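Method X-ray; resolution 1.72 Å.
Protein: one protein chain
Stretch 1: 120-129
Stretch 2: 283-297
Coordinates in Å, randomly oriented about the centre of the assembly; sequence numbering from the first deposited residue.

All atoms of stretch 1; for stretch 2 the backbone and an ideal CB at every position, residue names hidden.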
ATOM      1  N   ALA A 120      -6.891  24.340  14.644  1.00 37.05           N
ATOM      2  CA  ALA A 120      -6.390  25.520  13.933  1.00 41.92           C
ATOM      3  C   ALA A 120      -6.868  25.546  12.481  1.00 42.56           C
ATOM      4  O   ALA A 120      -6.363  26.335  11.674  1.00 42.36           O
ATOM      5  CB  ALA A 120      -4.858  25.568  13.982  1.00 40.91           C
ATOM      6  N   ASP A 121      -7.831  24.672  12.167  1.00 34.37           N
ATOM      7  CA  ASP A 121      -8.456  24.541  10.838  1.00 32.36           C
ATOM      8  C   ASP A 121      -7.511  23.974   9.784  1.00 37.31           C
ATOM      9  O   ASP A 121      -7.720  24.131   8.577  1.00 40.03           O
ATOM     10  CB  ASP A 121      -9.102  25.852  10.357  1.00 42.73           C
ATOM     11  CG  ASP A 121     -10.140  25.627   9.257  1.00 58.40           C
ATOM     12  OD1 ASP A 121     -10.959  24.690   9.383  1.00 52.41           O
ATOM     13  OD2 ASP A 121     -10.122  26.373   8.253  1.00 67.79           O
ATOM     14  N   ILE A 122      -6.475  23.287  10.247  1.00 29.24           N
ATOM     15  CA  ILE A 122      -5.612  22.558   9.345  1.00 23.84           C
ATOM     16  C   ILE A 122      -6.279  21.207   9.102  1.00 26.60           C
ATOM     17  O   ILE A 122      -6.699  20.551  10.050  1.00 29.42           O
ATOM     18  CB  ILE A 122      -4.222  22.326   9.979  1.00 25.09           C
ATOM     19  CG1 ILE A 122      -3.550  23.662  10.275  1.00 26.74           C
ATOM     20  CG2 ILE A 122      -3.343  21.486   9.051  1.00 30.40           C
ATOM     21  CD1 ILE A 122      -2.206  23.545  11.005  1.00 30.37           C
ATOM     22  N   LYS A 123      -6.404  20.800   7.841  1.00 24.50           N
ATOM     23  CA  LYS A 123      -6.943  19.467   7.550  1.00 24.55           C
ATOM     24  C   LYS A 123      -5.869  18.392   7.637  1.00 26.54           C
ATOM     25  O   LYS A 123      -4.738  18.572   7.183  1.00 27.07           O
ATOM     26  CB  LYS A 123      -7.634  19.447   6.177  1.00 25.21           C
ATOM     27  CG  LYS A 123      -8.735  20.497   6.034  1.00 28.01           C
ATOM     28  CD  LYS A 123      -9.819  20.337   7.094  1.00 31.65           C
ATOM     29  CE  LYS A 123     -10.625  21.613   7.247  1.00 40.55           C
ATOM     30  NZ  LYS A 123     -11.695  21.464   8.272  1.00 44.33           N
ATOM     31  N   VAL A 124      -6.231  17.255   8.221  1.00 24.63           N
ATOM     32  CA  VAL A 124      -5.273  16.185   8.430  1.00 20.29           C
ATOM     33  C   VAL A 124      -5.699  14.933   7.673  1.00 21.69           C
ATOM     34  O   VAL A 124      -6.780  14.399   7.890  1.00 21.74           O
ATOM     35  CB  VAL A 124      -5.125  15.858   9.927  1.00 22.73           C
ATOM     36  CG1 VAL A 124      -4.254  14.627  10.118  1.00 20.77           C
ATOM     37  CG2 VAL A 124      -4.530  17.047  10.666  1.00 22.82           C
ATOM     38  N   VAL A 125      -4.842  14.509   6.758  1.00 20.23           N
ATOM     39  CA  VAL A 125      -5.059  13.307   5.971  1.00 18.90           C
ATOM     40  C   VAL A 125      -3.929  12.320   6.267  1.00 22.44           C
ATOM     41  O   VAL A 125      -2.747  12.591   6.027  1.00 20.58           O
ATOM     42  CB  VAL A 125      -5.036  13.636   4.470  1.00 23.62           C
ATOM     43  CG1 VAL A 125      -5.151  12.365   3.646  1.00 24.06           C
ATOM     44  CG2 VAL A 125      -6.157  14.603   4.133  1.00 24.82           C
ATOM     45  N   THR A 126      -4.282  11.166   6.803  1.00 22.55           N
ATOM     46  CA  THR A 126      -3.275  10.151   7.010  1.00 21.63           C
ATOM     47  C   THR A 126      -3.125   9.316   5.742  1.00 22.74           C
ATOM     48  O   THR A 126      -4.001   9.311   4.875  1.00 23.29           O
ATOM     49  CB  THR A 126      -3.638   9.249   8.193  1.00 22.23           C
ATOM     50  OG1 THR A 126      -4.998   8.832   8.047  1.00 23.43           O
ATOM     51  CG2 THR A 126      -3.524  10.024   9.495  1.00 22.17           C
ATOM     52  N   PHE A 127      -1.999   8.632   5.624  1.00 19.70           N
ATOM     53  CA  PHE A 127      -1.773   7.747   4.484  1.00 26.51           C
ATOM     54  C   PHE A 127      -0.855   6.616   4.877  1.00 29.11           C
ATOM     55  O   PHE A 127      -0.065   6.751   5.807  1.00 26.74           O
ATOM     56  CB  PHE A 127      -1.236   8.513   3.264  1.00 27.27           C
ATOM     57  CG  PHE A 127       0.217   8.912   3.365  1.00 26.99           C
ATOM     58  CD1 PHE A 127       0.589  10.023   4.093  1.00 23.59           C
ATOM     59  CD2 PHE A 127       1.200   8.194   2.701  1.00 37.32           C
ATOM     60  CE1 PHE A 127       1.923  10.412   4.167  1.00 21.83           C
ATOM     61  CE2 PHE A 127       2.540   8.572   2.781  1.00 34.94           C
ATOM     62  CZ  PHE A 127       2.895   9.687   3.512  1.00 27.51           C
ATOM     63  N   ASP A 128      -0.994   5.488   4.189  1.00 26.48           N
ATOM     64  CA  ASP A 128      -0.188   4.297   4.443  1.00 31.03           C
ATOM     65  C   ASP A 128      -0.555   3.638   5.772  1.00 37.45           C
ATOM     66  O   ASP A 128      -1.064   2.527   5.793  1.00 35.18           O
ATOM     67  CB  ASP A 128       1.311   4.613   4.382  1.00 45.56           C
ATOM     68  CG  ASP A 128       2.056   3.708   3.430  1.00 58.47           C
ATOM     69  OD1 ASP A 128       2.036   2.478   3.649  1.00 60.16           O
ATOM     70  OD2 ASP A 128       2.666   4.224   2.469  1.00 54.69           O
ATOM     71  N   SER A 129      -0.300   4.336   6.874  1.00 29.90           N
ATOM     72  CA  SER A 129      -0.678   3.869   8.197  1.00 27.72           C
ATOM     73  C   SER A 129      -1.532   4.936   8.856  1.00 28.22           C
ATOM     74  O   SER A 129      -1.181   6.116   8.858  1.00 29.72           O
ATOM     75  CB  SER A 129       0.557   3.580   9.044  1.00 36.75           C
ATOM     76  OG  SER A 129       1.293   2.503   8.493  1.00 51.60           O
ATOM     77  N   UNK A 283       0.492   7.394  -6.558  1.00 26.14           N
ATOM     78  CA  UNK A 283      -0.942   7.677  -6.543  1.00 25.86           C
ATOM     79  C   UNK A 283      -1.454   7.910  -5.131  1.00 25.01           C
ATOM     80  O   UNK A 283      -2.454   8.602  -4.937  1.00 24.23           O
ATOM     81  CB  UNK A 283      -1.716   6.528  -7.192  1.00 25.86           C
ATOM     82  N   UNK A 284      -0.794   7.307  -4.144  1.00 24.25           N
ATOM     83  CA  UNK A 284      -1.188   7.529  -2.754  1.00 23.58           C
ATOM     84  C   UNK A 284      -0.980   9.005  -2.380  1.00 25.82           C
ATOM     85  O   UNK A 284      -1.874   9.659  -1.836  1.00 24.42           O
ATOM     86  CB  UNK A 284      -0.391   6.619  -1.817  1.00 23.58           C
ATOM     87  N   UNK A 285       0.195   9.529  -2.695  1.00 25.80           N
ATOM     88  CA  UNK A 285       0.508  10.912  -2.388  1.00 25.88           C
ATOM     89  C   UNK A 285      -0.340  11.869  -3.200  1.00 28.00           C
ATOM     90  O   UNK A 285      -0.775  12.915  -2.715  1.00 23.50           O
ATOM     91  CB  UNK A 285       1.992  11.188  -2.636  1.00 25.88           C
ATOM     92  N   UNK A 286      -0.561  11.509  -4.462  1.00 22.53           N
ATOM     93  CA  UNK A 286      -1.393  12.307  -5.368  1.00 24.83           C
ATOM     94  C   UNK A 286      -2.831  12.369  -4.848  1.00 26.57           C
ATOM     95  O   UNK A 286      -3.423  13.446  -4.738  1.00 23.86           O
ATOM     96  CB  UNK A 286      -1.363  11.724  -6.782  1.00 24.83           C
ATOM     97  N   UNK A 287      -3.398  11.216  -4.510  1.00 20.34           N
ATOM     98  CA  UNK A 287      -4.745  11.188  -3.981  1.00 21.99           C
ATOM     99  C   UNK A 287      -4.840  11.958  -2.668  1.00 25.14           C
ATOM    100  O   UNK A 287      -5.810  12.671  -2.441  1.00 22.25           O
ATOM    101  CB  UNK A 287      -5.204   9.742  -3.783  1.00 21.99           C
ATOM    102  N   UNK A 288      -3.830  11.824  -1.811  1.00 23.47           N
ATOM    103  CA  UNK A 288      -3.849  12.520  -0.525  1.00 23.84           C
ATOM    104  C   UNK A 288      -3.945  14.043  -0.696  1.00 25.52           C
ATOM    105  O   UNK A 288      -4.680  14.707   0.038  1.00 23.01           O
ATOM    106  CB  UNK A 288      -2.595  12.165   0.277  1.00 23.84           C
ATOM    107  N   UNK A 289      -3.222  14.590  -1.674  1.00 21.14           N
ATOM    108  CA  UNK A 289      -3.277  16.029  -1.929  1.00 25.85           C
ATOM    109  C   UNK A 289      -4.678  16.482  -2.348  1.00 24.39           C
ATOM    110  O   UNK A 289      -5.192  17.494  -1.869  1.00 24.64           O
ATOM    111  CB  UNK A 289      -2.264  16.408  -3.011  1.00 25.85           C
ATOM    112  N   UNK A 290      -5.319  15.732  -3.237  1.00 23.78           N
ATOM    113  CA  UNK A 290      -6.663  16.110  -3.661  1.00 26.70           C
ATOM    114  C   UNK A 290      -7.687  15.977  -2.539  1.00 25.81           C
ATOM    115  O   UNK A 290      -8.590  16.795  -2.422  1.00 24.09           O
ATOM    116  CB  UNK A 290      -7.093  15.254  -4.854  1.00 26.70           C
ATOM    117  N   UNK A 291      -7.551  14.940  -1.716  1.00 21.81           N
ATOM    118  CA  UNK A 291      -8.469  14.750  -0.602  1.00 23.03           C
ATOM    119  C   UNK A 291      -8.325  15.906   0.391  1.00 22.87           C
ATOM    120  O   UNK A 291      -9.316  16.480   0.863  1.00 24.29           O
ATOM    121  CB  UNK A 291      -8.211  13.409   0.088  1.00 23.03           C
ATOM    122  N   UNK A 292      -7.079  16.243   0.687  1.00 24.27           N
ATOM    123  CA  UNK A 292      -6.778  17.322   1.616  1.00 24.09           C
ATOM    124  C   UNK A 292      -7.315  18.643   1.088  1.00 26.68           C
ATOM    125  O   UNK A 292      -7.909  19.435   1.822  1.00 25.32           O
ATOM    126  CB  UNK A 292      -5.271  17.419   1.860  1.00 24.09           C
ATOM    127  N   UNK A 293      -7.106  18.883  -0.197  1.00 23.08           N
ATOM    128  CA  UNK A 293      -7.587  20.111  -0.822  1.00 25.84           C
ATOM    129  C   UNK A 293      -9.101  20.175  -0.822  1.00 27.70           C
ATOM    130  O   UNK A 293      -9.675  21.246  -0.609  1.00 27.60           O
ATOM    131  CB  UNK A 293      -7.061  20.223  -2.254  1.00 25.84           C
ATOM    132  N   UNK A 294      -9.753  19.033  -1.067  1.00 25.03           N
ATOM    133  CA  UNK A 294     -11.206  18.972  -1.054  1.00 28.11           C
ATOM    134  C   UNK A 294     -11.722  19.288   0.327  1.00 27.12           C
ATOM    135  O   UNK A 294     -12.716  19.986   0.467  1.00 28.34           O
ATOM    136  CB  UNK A 294     -11.702  17.598  -1.508  1.00 28.11           C
ATOM    137  N   UNK A 295     -11.041  18.775   1.349  1.00 23.26           N
ATOM    138  CA  UNK A 295     -11.438  19.061   2.733  1.00 24.98           C
ATOM    139  C   UNK A 295     -11.307  20.551   3.052  1.00 27.49           C
ATOM    140  O   UNK A 295     -12.224  21.172   3.601  1.00 30.01           O
ATOM    141  CB  UNK A 295     -10.590  18.242   3.708  1.00 24.98           C
ATOM    142  N   UNK A 296     -10.161  21.115   2.703  1.00 26.98           N
ATOM    143  CA  UNK A 296      -9.868  22.524   3.010  1.00 26.73           C
ATOM    144  C   UNK A 296     -10.750  23.487   2.223  1.00 30.75           C
ATOM    145  O   UNK A 296     -11.048  24.589   2.689  1.00 36.69           O
ATOM    146  CB  UNK A 296      -8.397  22.829   2.719  1.00 26.73           C
ATOM    147  N   UNK A 297     -11.174  23.065   1.038  1.00 30.10           N
ATOM    148  CA  UNK A 297     -12.031  23.888   0.184  1.00 28.49           C
ATOM    149  C   UNK A 297     -13.516  23.725   0.499  1.00 34.72           C
ATOM    150  O   UNK A 297     -14.368  24.387  -0.101  1.00 37.80           O
ATOM    151  CB  UNK A 297     -11.781  23.542  -1.285  1.00 28.49           C
TER

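Strand 123-127 and helix 283-296 run nearly antiparallel, at 154°, with axes 8.3 Å apart at closest approach. Lys 123, Val 125 and Phe 127 point toward the helix.

Positions 283, 286 and 287 are out of reach, so many residues would fit as far as stretch 1 shows. They are Asp 283, Tyr 286 and Leu 287.

Position 284 points toward the strand. Its ideal CB lies 5.0 Å from Phe 127 CD2, which leaves room for a branched or longer apolar side chain; Ile, Leu, Val or Met would suit. It is Ile 284. Its CG2 meets Phe 127 CD2 at 3.9 Å, and its CD1 lies 4.4 Å from Asp 128 OD2.

At 285 the CA-to-CB direction is sideways and nothing is within reach. Helical angles of -67/-39 do not require glycine, and many residues would do. It is Gly 285.

Position 288 points toward the strand. Its ideal CB is already 4.2 Å from Val 125 CG1 and 4.9 Å from Phe 127 CB. A small apolar residue suits best. It is Ala 288, whose CB makes that contact with Val 125.

Positions 289 and 293 point away, and 290 and 294 are out of reach. Stretch 1 sets no limit, so many residues would do. They are Ala 289, Ala 293, Tyr 290 and Ala 294.

At 291 the ideal CB points toward the strand, 4.7 Å from Val 125 CG2. A small apolar residue would fit. It is Ala 291.

Position 292 comes close through its backbone. An ideal CB would sit 3.7 Å from Val 125 CG2, so glycine or alanine is favoured. It is Gly 292. With no side chain between, its CA packs 3.8 Å from Val 125 CG2.

Position 295 points toward the strand, its ideal CB 3.7 Å from Lys 123 CG. The aliphatic part of that lysine and Val 125 invite an apolar side chain such as Leu, Ile or Met. It is Leu 295, whose CD1 reaches Val 125 CG2 at 3.9 Å.

Position 296 points sideways, its ideal CB 4.1 Å from Lys 123 CG. Farther off, Asp 121 offers a carboxylate and a carbonyl, so a long basic side chain, Lys or Arg, suits. It is Lys 296. Its NZ forms a salt bridge with Asp 121 OD2 at 2.6 Å and donates to Asp 121 O at 2.7 Å.

Position 297 is out of reach, so many residues would do. It is Ser 297, whose OG donates to Ala 293 O at 2.6 Å.

Stretch 2, residues 283-297: DIGYLAAYAGAALKS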
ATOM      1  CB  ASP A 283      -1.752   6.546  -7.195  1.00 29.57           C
ATOM      2  CG  ASP A 283      -1.531   6.450  -8.692  1.00 30.93           C
ATOM      3  OD1 ASP A 283      -1.096   7.448  -9.311  1.00 33.16           O
ATOM      4  OD2 ASP A 283      -1.813   5.370  -9.263  1.00 39.81           O
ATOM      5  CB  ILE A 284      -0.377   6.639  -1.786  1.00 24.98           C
ATOM      6  CG1 ILE A 284      -0.532   5.161  -2.155  1.00 26.87           C
ATOM      7  CG2 ILE A 284      -0.834   6.863  -0.342  1.00 26.92           C
ATOM      8  CD1 ILE A 284       0.370   4.256  -1.329  1.00 28.11           C
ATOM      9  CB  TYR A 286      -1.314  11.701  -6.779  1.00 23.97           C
ATOM     10  CG  TYR A 286      -2.037  12.449  -7.869  1.00 23.44           C
ATOM     11  CD1 TYR A 286      -3.418  12.349  -8.003  1.00 25.04           C
ATOM     12  CD2 TYR A 286      -1.339  13.213  -8.790  1.00 28.73           C
ATOM     13  CE1 TYR A 286      -4.084  13.018  -9.021  1.00 24.19           C
ATOM     14  CE2 TYR A 286      -2.001  13.892  -9.804  1.00 31.64           C
ATOM     15  CZ  TYR A 286      -3.373  13.782  -9.913  1.00 26.33           C
ATOM     16  OH  TYR A 286      -4.038  14.450 -10.924  1.00 29.77           O
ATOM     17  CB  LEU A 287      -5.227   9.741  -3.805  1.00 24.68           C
ATOM     18  CG  LEU A 287      -6.614   9.549  -3.180  1.00 24.06           C
ATOM     19  CD1 LEU A 287      -7.682  10.362  -3.912  1.00 24.85           C
ATOM     20  CD2 LEU A 287      -6.988   8.065  -3.171  1.00 22.63           C
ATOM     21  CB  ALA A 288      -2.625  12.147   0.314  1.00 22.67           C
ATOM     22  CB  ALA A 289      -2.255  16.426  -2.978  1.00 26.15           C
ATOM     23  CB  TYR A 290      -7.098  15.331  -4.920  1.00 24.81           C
ATOM     24  CG  TYR A 290      -6.607  15.973  -6.200  1.00 24.40           C
ATOM     25  CD1 TYR A 290      -7.334  16.992  -6.811  1.00 25.62           C
ATOM     26  CD2 TYR A 290      -5.416  15.573  -6.796  1.00 24.81           C
ATOM     27  CE1 TYR A 290      -6.884  17.597  -7.978  1.00 27.39           C
ATOM     28  CE2 TYR A 290      -4.958  16.182  -7.963  1.00 28.02           C
ATOM     29  CZ  TYR A 290      -5.699  17.188  -8.550  1.00 29.11           C
ATOM     30  OH  TYR A 290      -5.244  17.789  -9.706  1.00 30.20           O
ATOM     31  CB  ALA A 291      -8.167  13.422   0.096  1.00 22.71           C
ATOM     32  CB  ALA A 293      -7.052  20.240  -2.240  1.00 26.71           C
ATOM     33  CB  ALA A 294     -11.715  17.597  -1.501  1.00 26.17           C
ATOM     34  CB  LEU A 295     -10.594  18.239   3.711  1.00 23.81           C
ATOM     35  CG  LEU A 295     -10.981  16.757   3.767  1.00 23.46           C
ATOM     36  CD1 LEU A 295      -9.839  15.954   4.346  1.00 27.60           C
ATOM     37  CD2 LEU A 295     -12.235  16.573   4.616  1.00 24.57           C
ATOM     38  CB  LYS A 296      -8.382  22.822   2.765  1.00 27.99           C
ATOM     39  CG  LYS A 296      -7.907  24.188   3.247  1.00 39.13           C
ATOM     40  CD  LYS A 296      -8.081  24.340   4.751  1.00 34.63           C
ATOM     41  CE  LYS A 296      -7.647  25.726   5.215  1.00 43.47           C
ATOM     42  NZ  LYS A 296      -8.075  25.992   6.618  1.00 45.89           N
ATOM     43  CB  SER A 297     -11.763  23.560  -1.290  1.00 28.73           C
ATOM     44  OG  SER A 297     -10.363  23.604  -1.550  1.00 32.09           O
TER
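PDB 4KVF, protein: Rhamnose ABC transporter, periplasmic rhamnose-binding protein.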